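Local coordinates for Two-component system response regulator/GGDEF domain protein (Aeromonas salmonicida, PDB 3LUF), which probably makes cyclic di-GMP from two GTP through a GGDEF domain absent from this chain, which holds the two receiver domains ahead of it, at residues V129-R134 with L174-M179; I203-S208 with L226-E231. One frame throughout, in Å; residues are numbered along the deposited sequence.

Contact 1: residues V129-R134 with L174-M179. With MG (magnesium ion), chain F.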
# COMPACT_ATOMS: atom_id res chain seq x y z
N VAL B 129 -9.60 -1.66 15.35
CA VAL B 129 -10.43 -0.78 14.51
C VAL B 129 -11.02 0.31 15.40
O VAL B 129 -11.63 -0.01 16.41
CB VAL B 129 -11.62 -1.56 13.82
CG1 VAL B 129 -12.45 -0.59 12.97
CG2 VAL B 129 -11.08 -2.70 12.97
N VAL B 130 -10.78 1.58 15.03
CA VAL B 130 -11.29 2.77 15.75
C VAL B 130 -12.23 3.52 14.83
O VAL B 130 -11.85 4.06 13.77
CB VAL B 130 -10.17 3.72 16.19
CG1 VAL B 130 -10.71 4.77 17.14
CG2 VAL B 130 -9.05 2.93 16.86
N ASP B 131 -13.49 3.59 15.24
CA ASP B 131 -14.55 4.11 14.39
C ASP B 131 -15.73 4.37 15.30
O ASP B 131 -16.10 3.50 16.07
CB ASP B 131 -14.97 3.03 13.38
CG ASP B 131 -15.95 3.54 12.32
OD1 ASP B 131 -16.65 4.55 12.56
OD2 ASP B 131 -16.01 2.93 11.24
N ASP B 132 -16.28 5.57 15.22
CA ASP B 132 -17.37 5.95 16.14
C ASP B 132 -18.76 5.49 15.70
O ASP B 132 -19.73 5.59 16.47
CB ASP B 132 -17.37 7.45 16.40
CG ASP B 132 -17.57 8.25 15.15
OD1 ASP B 132 -16.89 8.00 14.13
OD2 ASP B 132 -18.42 9.16 15.18
N SER B 133 -18.87 5.01 14.47
CA SER B 133 -20.13 4.40 14.01
C SER B 133 -20.11 2.88 14.14
O SER B 133 -19.29 2.21 13.50
CB SER B 133 -20.39 4.79 12.56
OG SER B 133 -20.36 6.19 12.41
N ARG B 134 -21.01 2.33 14.96
CA ARG B 134 -21.13 0.88 15.15
C ARG B 134 -21.28 0.13 13.82
O ARG B 134 -20.70 -0.93 13.63
CB ARG B 134 -22.31 0.54 16.09
CG ARG B 134 -22.25 -0.86 16.73
CD ARG B 134 -23.65 -1.38 17.12
NE ARG B 134 -24.58 -1.25 16.00
CZ ARG B 134 -24.75 -2.16 15.03
NH1 ARG B 134 -25.60 -1.92 14.05
NH2 ARG B 134 -24.09 -3.31 15.05
N LEU B 174 -6.48 0.80 12.53
CA LEU B 174 -7.22 1.49 11.48
C LEU B 174 -8.06 2.58 12.12
O LEU B 174 -8.83 2.31 13.03
CB LEU B 174 -8.11 0.52 10.70
CG LEU B 174 -7.43 -0.68 10.00
CD1 LEU B 174 -7.15 -1.85 10.96
CD2 LEU B 174 -8.38 -1.19 8.94
N VAL B 175 -7.90 3.81 11.65
CA VAL B 175 -8.40 5.01 12.35
C VAL B 175 -9.34 5.84 11.49
O VAL B 175 -8.94 6.38 10.48
CB VAL B 175 -7.22 5.91 12.80
CG1 VAL B 175 -7.75 7.13 13.56
CG2 VAL B 175 -6.28 5.14 13.70
N ASP B 176 -10.58 5.97 11.94
CA ASP B 176 -11.58 6.85 11.37
C ASP B 176 -11.22 8.29 11.67
O ASP B 176 -10.93 8.65 12.83
CB ASP B 176 -12.93 6.51 12.01
CG ASP B 176 -14.08 7.38 11.53
OD1 ASP B 176 -14.07 7.82 10.36
OD2 ASP B 176 -14.99 7.62 12.35
N TYR B 177 -11.29 9.16 10.66
CA TYR B 177 -11.03 10.55 10.93
C TYR B 177 -12.14 11.23 11.75
O TYR B 177 -11.86 11.84 12.78
CB TYR B 177 -10.73 11.34 9.65
CG TYR B 177 -10.74 12.82 9.93
CD1 TYR B 177 -9.65 13.45 10.51
CD2 TYR B 177 -11.88 13.59 9.66
CE1 TYR B 177 -9.67 14.81 10.78
CE2 TYR B 177 -11.91 14.95 9.94
CZ TYR B 177 -10.80 15.55 10.49
OH TYR B 177 -10.83 16.90 10.76
N TYR B 178 -13.39 11.12 11.31
CA TYR B 178 -14.40 11.98 11.91
C TYR B 178 -15.03 11.33 13.13
O TYR B 178 -15.83 10.41 13.02
CB TYR B 178 -15.45 12.43 10.87
CG TYR B 178 -16.39 13.48 11.37
CD1 TYR B 178 -15.91 14.59 12.10
CD2 TYR B 178 -17.76 13.39 11.14
CE1 TYR B 178 -16.79 15.57 12.58
CE2 TYR B 178 -18.64 14.36 11.62
CZ TYR B 178 -18.15 15.44 12.32
OH TYR B 178 -19.04 16.40 12.78
N MSE B 179 -14.60 11.80 14.30
CA MSE B 179 -15.05 11.25 15.57
C MSE B 179 -15.25 12.42 16.52
O MSE B 179 -14.57 13.41 16.38
CB MSE B 179 -14.01 10.30 16.17
CG MSE B 179 -13.80 9.02 15.32
SE MSE B 179 -12.77 7.62 16.15
CE MSE B 179 -11.01 8.54 16.22
MG MG F . -16.69 8.65 12.29
O HOH W 1 -17.64 6.87 11.66
O HOH W 2 -18.56 9.65 12.24
O HOH W 3 -16.35 9.05 10.24
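The side chain of Asp-132 crosses that of Asp-176 at about a right angle, yet their carboxylate planes are only 15° apart. Asp-132 OD1 and Asp-176 OD2 approach to 2.6 Å because one magnesium ion draws both in. Asp-132 OD1 and Asp-176 OD2 each lie 2.0 Å from the magnesium, and the backbone O of Tyr-178 binds it as well. Three waters complete six ligands. Two of them also donate to the second carboxylate oxygens, Asp-132 OD2 and Asp-176 OD1, which helps fix the rotation of both groups. This is the acidic pocket of a CheY-like receiver domain, at the C-terminal ends of two neighbouring parallel strands. Asp-176 is the predicted phosphorylation site, unmodified here. Asp-131 acts from the second shell. Its OD1 accepts from a metal-bound water and, in an Asx turn, from Ser-133 N above the carboxylate plane; its OD2 is hydrogen-bonded to Ser-136 OG. Before the pocket along the strands, Val-130 N bonds Leu-174 O and Asp-176 N bonds Val-130 O, both at 2.9 Å. Val-130 CG1, anti to its backbone N (chi1 -169°), meets SE of selenomethionine Met-179 at 3.7 Å.

Contact 2: residues I203-S208 with L226-E231; sequences IGISVS and LNQPFE
Residues 203-207 and 226-228 run side by side as parallel strands, their axes 4.5 Å apart at closest approach and turned by 32°. Three backbone bonds join them. Leu-226 N gives to Gly-204 O, Ser-206 N to Leu-226 O at a longer 3.3 Å, and Gln-228 N to Ser-206 O at 2.8 Å. The CA of Ile-205 adds a CA-H...O contact to Leu-226 O. The strands belong to a beta-alpha-beta unit whose helix is 213-219, with 224-228 the outermost strand of the receiver-domain sheet within this chain.

On the face of Ile-205 and Leu-226 the packing is mainly apolar, with the Gln-228 amide laid beside it. Ile-205 CG2, anti to its backbone N, lies 3.4 Å from Gln-228 CG. The two side chains cross at about a right angle, and the extended Gln-228 chain carries CD and NE2 past the same methyl. Ile-205 CG2 also lies 4.1 Å from Phe-230 CE2, oblique to the ring. Leu-226 CD2 sits over the centre of the Phe-230 ring, 3.7 Å above its plane. Ile-203 CG2 touches Leu-226 CB. A cis peptide precedes Pro-229, whose O is hydrogen-bonded to Ser-208 OG of the second subunit.

On the face of Ser-206 and Asn-227, Ser-208 CB packs against the Asn-227 amide, 3.7 Å from Asn-227 ND2. A water donates to Asn-227 OD1, and ND2 is hydrogen-bonded to Glu-234 OE2 of the second subunit. Both ends of this amide thus have partners, and the edge strand is tied to the other subunit.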
# COMPACT_ATOMS: atom_id res chain seq x y z
N ILE B 203 -3.21 2.75 9.64
CA ILE B 203 -3.86 3.12 8.37
C ILE B 203 -4.93 4.16 8.68
O ILE B 203 -5.89 3.90 9.45
CB ILE B 203 -4.54 1.92 7.67
CG1 ILE B 203 -3.50 0.78 7.46
CG2 ILE B 203 -5.16 2.38 6.34
CD1 ILE B 203 -4.12 -0.60 7.00
N GLY B 204 -4.77 5.32 8.08
CA GLY B 204 -5.71 6.43 8.32
C GLY B 204 -6.87 6.31 7.34
O GLY B 204 -6.65 6.31 6.12
N ILE B 205 -8.10 6.21 7.85
CA ILE B 205 -9.30 6.16 7.02
C ILE B 205 -9.97 7.53 6.95
O ILE B 205 -10.16 8.19 7.97
CB ILE B 205 -10.31 5.09 7.50
CG1 ILE B 205 -9.61 3.72 7.58
CG2 ILE B 205 -11.50 5.03 6.49
CD1 ILE B 205 -10.41 2.62 8.33
N SER B 206 -10.30 7.95 5.73
CA SER B 206 -10.82 9.28 5.46
C SER B 206 -11.82 9.24 4.31
O SER B 206 -11.69 8.41 3.44
CB SER B 206 -9.65 10.15 4.99
OG SER B 206 -9.50 11.19 5.88
N VAL B 207 -12.78 10.17 4.27
CA VAL B 207 -13.41 10.48 2.98
C VAL B 207 -12.48 11.46 2.26
O VAL B 207 -11.93 12.38 2.90
CB VAL B 207 -14.84 11.03 3.12
CG1 VAL B 207 -15.77 9.95 3.65
CG2 VAL B 207 -14.85 12.24 4.01
N SER B 208 -12.24 11.28 0.97
CA SER B 208 -11.26 12.13 0.32
C SER B 208 -11.95 13.34 -0.32
O SER B 208 -12.76 13.18 -1.24
CB SER B 208 -10.36 11.34 -0.66
OG SER B 208 -10.49 11.78 -1.99
N LEU B 226 -6.52 4.86 3.50
CA LEU B 226 -7.56 4.11 2.82
C LEU B 226 -8.77 5.02 2.78
O LEU B 226 -9.25 5.47 3.83
CB LEU B 226 -7.84 2.80 3.58
CG LEU B 226 -9.00 1.94 3.10
CD1 LEU B 226 -8.74 1.53 1.69
CD2 LEU B 226 -9.11 0.72 4.05
N ASN B 227 -9.22 5.36 1.58
CA ASN B 227 -10.31 6.30 1.45
C ASN B 227 -11.67 5.59 1.43
O ASN B 227 -11.81 4.53 0.82
CB ASN B 227 -10.11 7.22 0.23
CG ASN B 227 -8.87 8.11 0.38
OD1 ASN B 227 -8.53 8.59 1.49
ND2 ASN B 227 -8.18 8.36 -0.74
N GLN B 228 -12.64 6.15 2.15
CA GLN B 228 -14.01 5.61 2.17
C GLN B 228 -14.84 6.28 1.08
O GLN B 228 -14.62 7.46 0.78
CB GLN B 228 -14.68 5.91 3.51
CG GLN B 228 -14.35 4.99 4.67
CD GLN B 228 -15.07 5.41 5.95
OE1 GLN B 228 -15.58 6.54 6.06
NE2 GLN B 228 -15.13 4.50 6.94
N PRO B 229 -15.78 5.55 0.44
CA PRO B 229 -16.05 4.11 0.53
C PRO B 229 -14.93 3.23 -0.06
O PRO B 229 -14.29 3.63 -1.02
CB PRO B 229 -17.33 3.92 -0.33
CG PRO B 229 -17.34 5.11 -1.27
CD PRO B 229 -16.78 6.25 -0.40
N PHE B 230 -14.73 2.06 0.54
CA PHE B 230 -13.80 1.04 0.02
C PHE B 230 -14.46 -0.35 0.02
O PHE B 230 -15.39 -0.62 0.81
CB PHE B 230 -12.48 1.00 0.81
CG PHE B 230 -12.67 0.77 2.30
CD1 PHE B 230 -12.83 -0.53 2.81
CD2 PHE B 230 -12.70 1.84 3.19
CE1 PHE B 230 -13.01 -0.75 4.17
CE2 PHE B 230 -12.90 1.64 4.55
CZ PHE B 230 -13.06 0.35 5.04
N GLU B 231 -13.94 -1.22 -0.85
CA GLU B 231 -14.38 -2.60 -0.96
C GLU B 231 -13.55 -3.50 -0.03
O GLU B 231 -12.40 -3.15 0.30
CB GLU B 231 -14.22 -3.06 -2.40
CG GLU B 231 -15.05 -2.21 -3.39
CD GLU B 231 -16.56 -2.42 -3.24
OE1 GLU B 231 -17.01 -3.57 -3.04
OE2 GLU B 231 -17.29 -1.41 -3.30
O HOH W 4 -8.68 11.39 2.14

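In the fold
Contacts 1 and 2 lie in the second receiver domain and share one parallel sheet, their centres about 11 Å apart. Strands 172-176 and 201-207 are neighbours in it. Val-175 O lies 2.8 Å from Ile-205 N, and Val-175 N lies 3.0 Å from Ile-203 O, both probable hydrogen bonds. Leu-174 CB packs on Ile-205 CD1 at 3.9 Å, which joins apolar side chains of the two contacts on one face of the sheet. Contact 1 holds the magnesium site. Contact 2 lies beside it: the Gln-228 side chain is about 5 Å from that of Asp-176 and about 7 Å from the metal. Residues 226-231 also reach the second subunit, whereas contact 1 touches no other protein chain of the assembly.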